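PDB 4CW4: beta-ketoacyl-[acyl-carrier-protein] synthase FabY from Pseudomonas aeruginosa, which catalyses the condensation of acetyl-CoA with malonyl-ACP to give acetoacetyl-ACP, the primer that starts fatty acid synthesis. Local coordinates for residues 14-25 with 197-206. Numbering follows the deposited sequence.
Sequences GFGGYNAAGRSS and VAATDAIRST
D201 reaches from helix 190-204 to the glycine-rich strand 10-19, a helix-on-sheet contact in the thiolase-like fold of the ketoacyl synthases. Strand 14-19 and helix 197-204 run roughly antiparallel, at 152°, and their axes approach to 5.6 Å. The strand also pairs with strand 366-374, whose S367 and Y369 touch A198 and A202.

The close approach rests on small residues. The CA atoms of G16 and A202 are 3.8 Å apart. A198 CB lies 3.6 Å from G17 CA. G14 and G16 have no side chains to hold the helix off. The CB of F15 points away from the helix, and its side chain touches I488 and L491 of helix 482-496.

Polar bonds centre on the D201 carboxylate, which is buried. Its CG is anti to the backbone N (chi1 -173°), which extends the group toward the strand. D201 OD2 accepts from G17 N at 2.9 Å through its anti lone pair, and takes a weak bond from S25 N. D201 OD1 accepts from S25 OG at 2.6 Å through its syn lone pair. Y585 OH also bonds to OD1. R23 forms no salt bridge with D201; it pairs with D586. Its guanidinium stands nearly perpendicular to the carboxylate, and NH1 also donates to S25 OG, which lies in the guanidinium plane. The positive charge nearby probably favours the ionised form of D201.

Toward G14, S205 OG links the two backbones. It accepts from F15 N and donates to A202 O.

Y18 lies across V197 at about a right angle, with its CE2 3.5 Å from V197 CG1. One water joins Y18 OH to the backbone, in the plane of the ring, and donates to V197 O at 2.8 Å between water and carbonyl oxygen.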
loop_
_atom_site.group_PDB
_atom_site.type_symbol
_atom_site.label_atom_id
_atom_site.label_comp_id
_atom_site.label_asym_id
_atom_site.label_seq_id
_atom_site.Cartn_x
_atom_site.Cartn_y
_atom_site.Cartn_z
ATOM N N GLY A 14 2.482 -21.284 -12.683
ATOM C CA GLY A 14 1.583 -21.796 -11.666
ATOM C C GLY A 14 0.583 -20.724 -11.303
ATOM O O GLY A 14 0.811 -19.553 -11.578
ATOM N N PHE A 15 -0.526 -21.125 -10.688
ATOM C CA PHE A 15 -1.534 -20.181 -10.229
ATOM C C PHE A 15 -2.450 -20.871 -9.252
ATOM O O PHE A 15 -2.671 -22.085 -9.346
ATOM C CB PHE A 15 -2.316 -19.574 -11.408
ATOM C CG PHE A 15 -3.112 -20.572 -12.209
ATOM C CD1 PHE A 15 -2.544 -21.264 -13.253
ATOM C CD2 PHE A 15 -4.452 -20.798 -11.915
ATOM C CE1 PHE A 15 -3.291 -22.177 -13.971
ATOM C CE2 PHE A 15 -5.204 -21.690 -12.630
ATOM C CZ PHE A 15 -4.616 -22.405 -13.648
ATOM N N GLY A 16 -2.956 -20.120 -8.284
ATOM C CA GLY A 16 -3.841 -20.714 -7.314
ATOM C C GLY A 16 -4.480 -19.678 -6.440
ATOM O O GLY A 16 -4.129 -18.501 -6.532
ATOM N N GLY A 17 -5.390 -20.118 -5.580
ATOM C CA GLY A 17 -6.089 -19.192 -4.710
ATOM C C GLY A 17 -7.528 -19.602 -4.507
ATOM O O GLY A 17 -7.930 -20.694 -4.905
ATOM N N TYR A 18 -8.303 -18.703 -3.906
ATOM C CA TYR A 18 -9.678 -18.964 -3.488
ATOM C C TYR A 18 -10.524 -17.714 -3.613
ATOM O O TYR A 18 -10.136 -16.625 -3.160
ATOM C CB TYR A 18 -9.723 -19.469 -2.041
ATOM C CG TYR A 18 -9.010 -20.795 -1.903
ATOM C CD1 TYR A 18 -9.665 -21.994 -2.171
ATOM C CD2 TYR A 18 -7.667 -20.849 -1.541
ATOM C CE1 TYR A 18 -9.015 -23.207 -2.080
ATOM C CE2 TYR A 18 -7.004 -22.057 -1.483
ATOM C CZ TYR A 18 -7.687 -23.230 -1.738
ATOM O OH TYR A 18 -7.051 -24.451 -1.665
ATOM N N ASN A 19 -11.684 -17.892 -4.229
ATOM C CA ASN A 19 -12.726 -16.876 -4.244
ATOM C C ASN A 19 -14.084 -17.555 -4.205
ATOM O O ASN A 19 -14.156 -18.757 -3.900
ATOM C CB ASN A 19 -12.552 -15.920 -5.424
ATOM C CG ASN A 19 -12.678 -16.593 -6.769
ATOM O OD1 ASN A 19 -13.287 -17.650 -6.907
ATOM N ND2 ASN A 19 -12.156 -15.932 -7.792
ATOM N N ALA A 20 -15.147 -16.813 -4.488
ATOM C CA ALA A 20 -16.497 -17.352 -4.372
ATOM C C ALA A 20 -16.751 -18.523 -5.310
ATOM O O ALA A 20 -17.715 -19.257 -5.115
ATOM C CB ALA A 20 -17.524 -16.246 -4.610
ATOM N N ALA A 21 -15.907 -18.706 -6.328
ATOM C CA ALA A 21 -16.089 -19.815 -7.275
ATOM C C ALA A 21 -15.358 -21.090 -6.831
ATOM O O ALA A 21 -15.547 -22.143 -7.420
ATOM C CB ALA A 21 -15.631 -19.405 -8.679
ATOM N N GLY A 22 -14.541 -20.985 -5.793
ATOM C CA GLY A 22 -13.777 -22.107 -5.263
ATOM C C GLY A 22 -12.267 -21.967 -5.397
ATOM O O GLY A 22 -11.715 -20.865 -5.387
ATOM N N ARG A 23 -11.610 -23.115 -5.496
ATOM C CA ARG A 23 -10.171 -23.211 -5.667
ATOM C C ARG A 23 -9.793 -22.834 -7.092
ATOM O O ARG A 23 -10.342 -23.361 -8.063
ATOM C CB ARG A 23 -9.680 -24.623 -5.364
ATOM C CG ARG A 23 -8.190 -24.816 -5.648
ATOM C CD ARG A 23 -7.626 -26.081 -5.039
ATOM N NE ARG A 23 -8.266 -27.348 -5.415
ATOM C CZ ARG A 23 -7.833 -28.196 -6.345
ATOM N NH1 ARG A 23 -6.779 -27.908 -7.105
ATOM N NH2 ARG A 23 -8.472 -29.351 -6.523
ATOM N N SER A 24 -8.836 -21.927 -7.222
ATOM C CA SER A 24 -8.448 -21.446 -8.541
ATOM C C SER A 24 -7.562 -22.402 -9.313
ATOM O O SER A 24 -7.651 -22.464 -10.533
ATOM C CB SER A 24 -7.707 -20.124 -8.400
ATOM O OG SER A 24 -8.598 -19.183 -7.870
ATOM N N SER A 25 -6.684 -23.119 -8.620
ATOM C CA SER A 25 -5.705 -23.935 -9.329
ATOM C C SER A 25 -6.400 -24.997 -10.173
ATOM O O SER A 25 -7.512 -25.454 -9.855
ATOM C CB SER A 25 -4.707 -24.574 -8.368
ATOM O OG SER A 25 -5.355 -25.450 -7.467
ATOM N N VAL A 197 -3.080 -19.571 2.610
ATOM C CA VAL A 197 -3.708 -20.731 1.970
ATOM C C VAL A 197 -3.667 -20.646 0.437
ATOM O O VAL A 197 -3.385 -21.644 -0.253
ATOM C CB VAL A 197 -5.139 -20.931 2.517
ATOM C CG1 VAL A 197 -5.870 -21.987 1.775
ATOM C CG2 VAL A 197 -5.066 -21.254 4.010
ATOM N N ALA A 198 -3.898 -19.454 -0.100
ATOM C CA ALA A 198 -3.798 -19.234 -1.538
ATOM C C ALA A 198 -2.376 -19.402 -2.051
ATOM O O ALA A 198 -2.166 -19.932 -3.137
ATOM C CB ALA A 198 -4.331 -17.857 -1.899
ATOM N N ALA A 199 -1.399 -18.903 -1.305
ATOM C CA ALA A 199 -0.024 -18.985 -1.769
ATOM C C ALA A 199 0.408 -20.435 -1.899
ATOM O O ALA A 199 1.098 -20.797 -2.851
ATOM C CB ALA A 199 0.915 -18.211 -0.858
ATOM N N THR A 200 0.017 -21.267 -0.941
ATOM C CA THR A 200 0.387 -22.671 -1.008
ATOM C C THR A 200 -0.217 -23.294 -2.257
ATOM O O THR A 200 0.468 -24.025 -2.974
ATOM C CB THR A 200 -0.059 -23.472 0.229
ATOM O OG1 THR A 200 0.649 -23.020 1.387
ATOM C CG2 THR A 200 0.214 -24.961 0.025
ATOM N N ASP A 201 -1.496 -23.020 -2.513
ATOM C CA ASP A 201 -2.160 -23.572 -3.711
ATOM C C ASP A 201 -1.367 -23.187 -4.971
ATOM O O ASP A 201 -1.069 -24.050 -5.816
ATOM C CB ASP A 201 -3.597 -23.058 -3.788
ATOM C CG ASP A 201 -4.402 -23.696 -4.886
ATOM O OD1 ASP A 201 -4.305 -24.930 -5.097
ATOM O OD2 ASP A 201 -5.138 -22.958 -5.564
ATOM N N ALA A 202 -0.990 -21.913 -5.093
ATOM C CA ALA A 202 -0.236 -21.467 -6.271
ATOM C C ALA A 202 1.122 -22.180 -6.419
ATOM O O ALA A 202 1.503 -22.606 -7.514
ATOM C CB ALA A 202 -0.048 -19.957 -6.246
ATOM N N ILE A 203 1.870 -22.294 -5.329
ATOM C CA ILE A 203 3.204 -22.882 -5.376
ATOM C C ILE A 203 3.121 -24.357 -5.718
ATOM O O ILE A 203 3.896 -24.868 -6.502
ATOM C CB ILE A 203 3.908 -22.680 -4.008
ATOM C CG1 ILE A 203 4.219 -21.197 -3.809
ATOM C CG2 ILE A 203 5.162 -23.544 -3.879
ATOM C CD1 ILE A 203 5.215 -20.617 -4.814
ATOM N N ARG A 204 2.171 -25.059 -5.114
ATOM C CA ARG A 204 2.046 -26.488 -5.356
ATOM C C ARG A 204 1.508 -26.794 -6.755
ATOM O O ARG A 204 1.744 -27.875 -7.286
ATOM C CB ARG A 204 1.158 -27.146 -4.294
ATOM C CG ARG A 204 1.752 -27.126 -2.888
ATOM C CD ARG A 204 0.989 -27.984 -1.929
ATOM N NE ARG A 204 1.498 -27.838 -0.567
ATOM C CZ ARG A 204 2.561 -28.478 -0.083
ATOM N NH1 ARG A 204 3.239 -29.336 -0.847
ATOM N NH2 ARG A 204 2.933 -28.275 1.177
ATOM N N SER A 205 0.792 -25.846 -7.353
ATOM C CA SER A 205 0.269 -26.022 -8.704
ATOM C C SER A 205 1.376 -26.087 -9.738
ATOM O O SER A 205 1.139 -26.527 -10.844
ATOM C CB SER A 205 -0.678 -24.885 -9.101
ATOM O OG SER A 205 0.030 -23.714 -9.500
ATOM N N THR A 206 2.589 -25.659 -9.397
ATOM C CA THR A 206 3.676 -25.683 -10.376
ATOM C C THR A 206 4.179 -27.079 -10.696
ATOM O O THR A 206 4.802 -27.264 -11.728
ATOM C CB THR A 206 4.903 -24.870 -9.916
ATOM O OG1 THR A 206 5.519 -25.510 -8.796
ATOM C CG2 THR A 206 4.543 -23.416 -9.584
HETATM O O HOH W 1 -4.551 -24.210 -0.557
#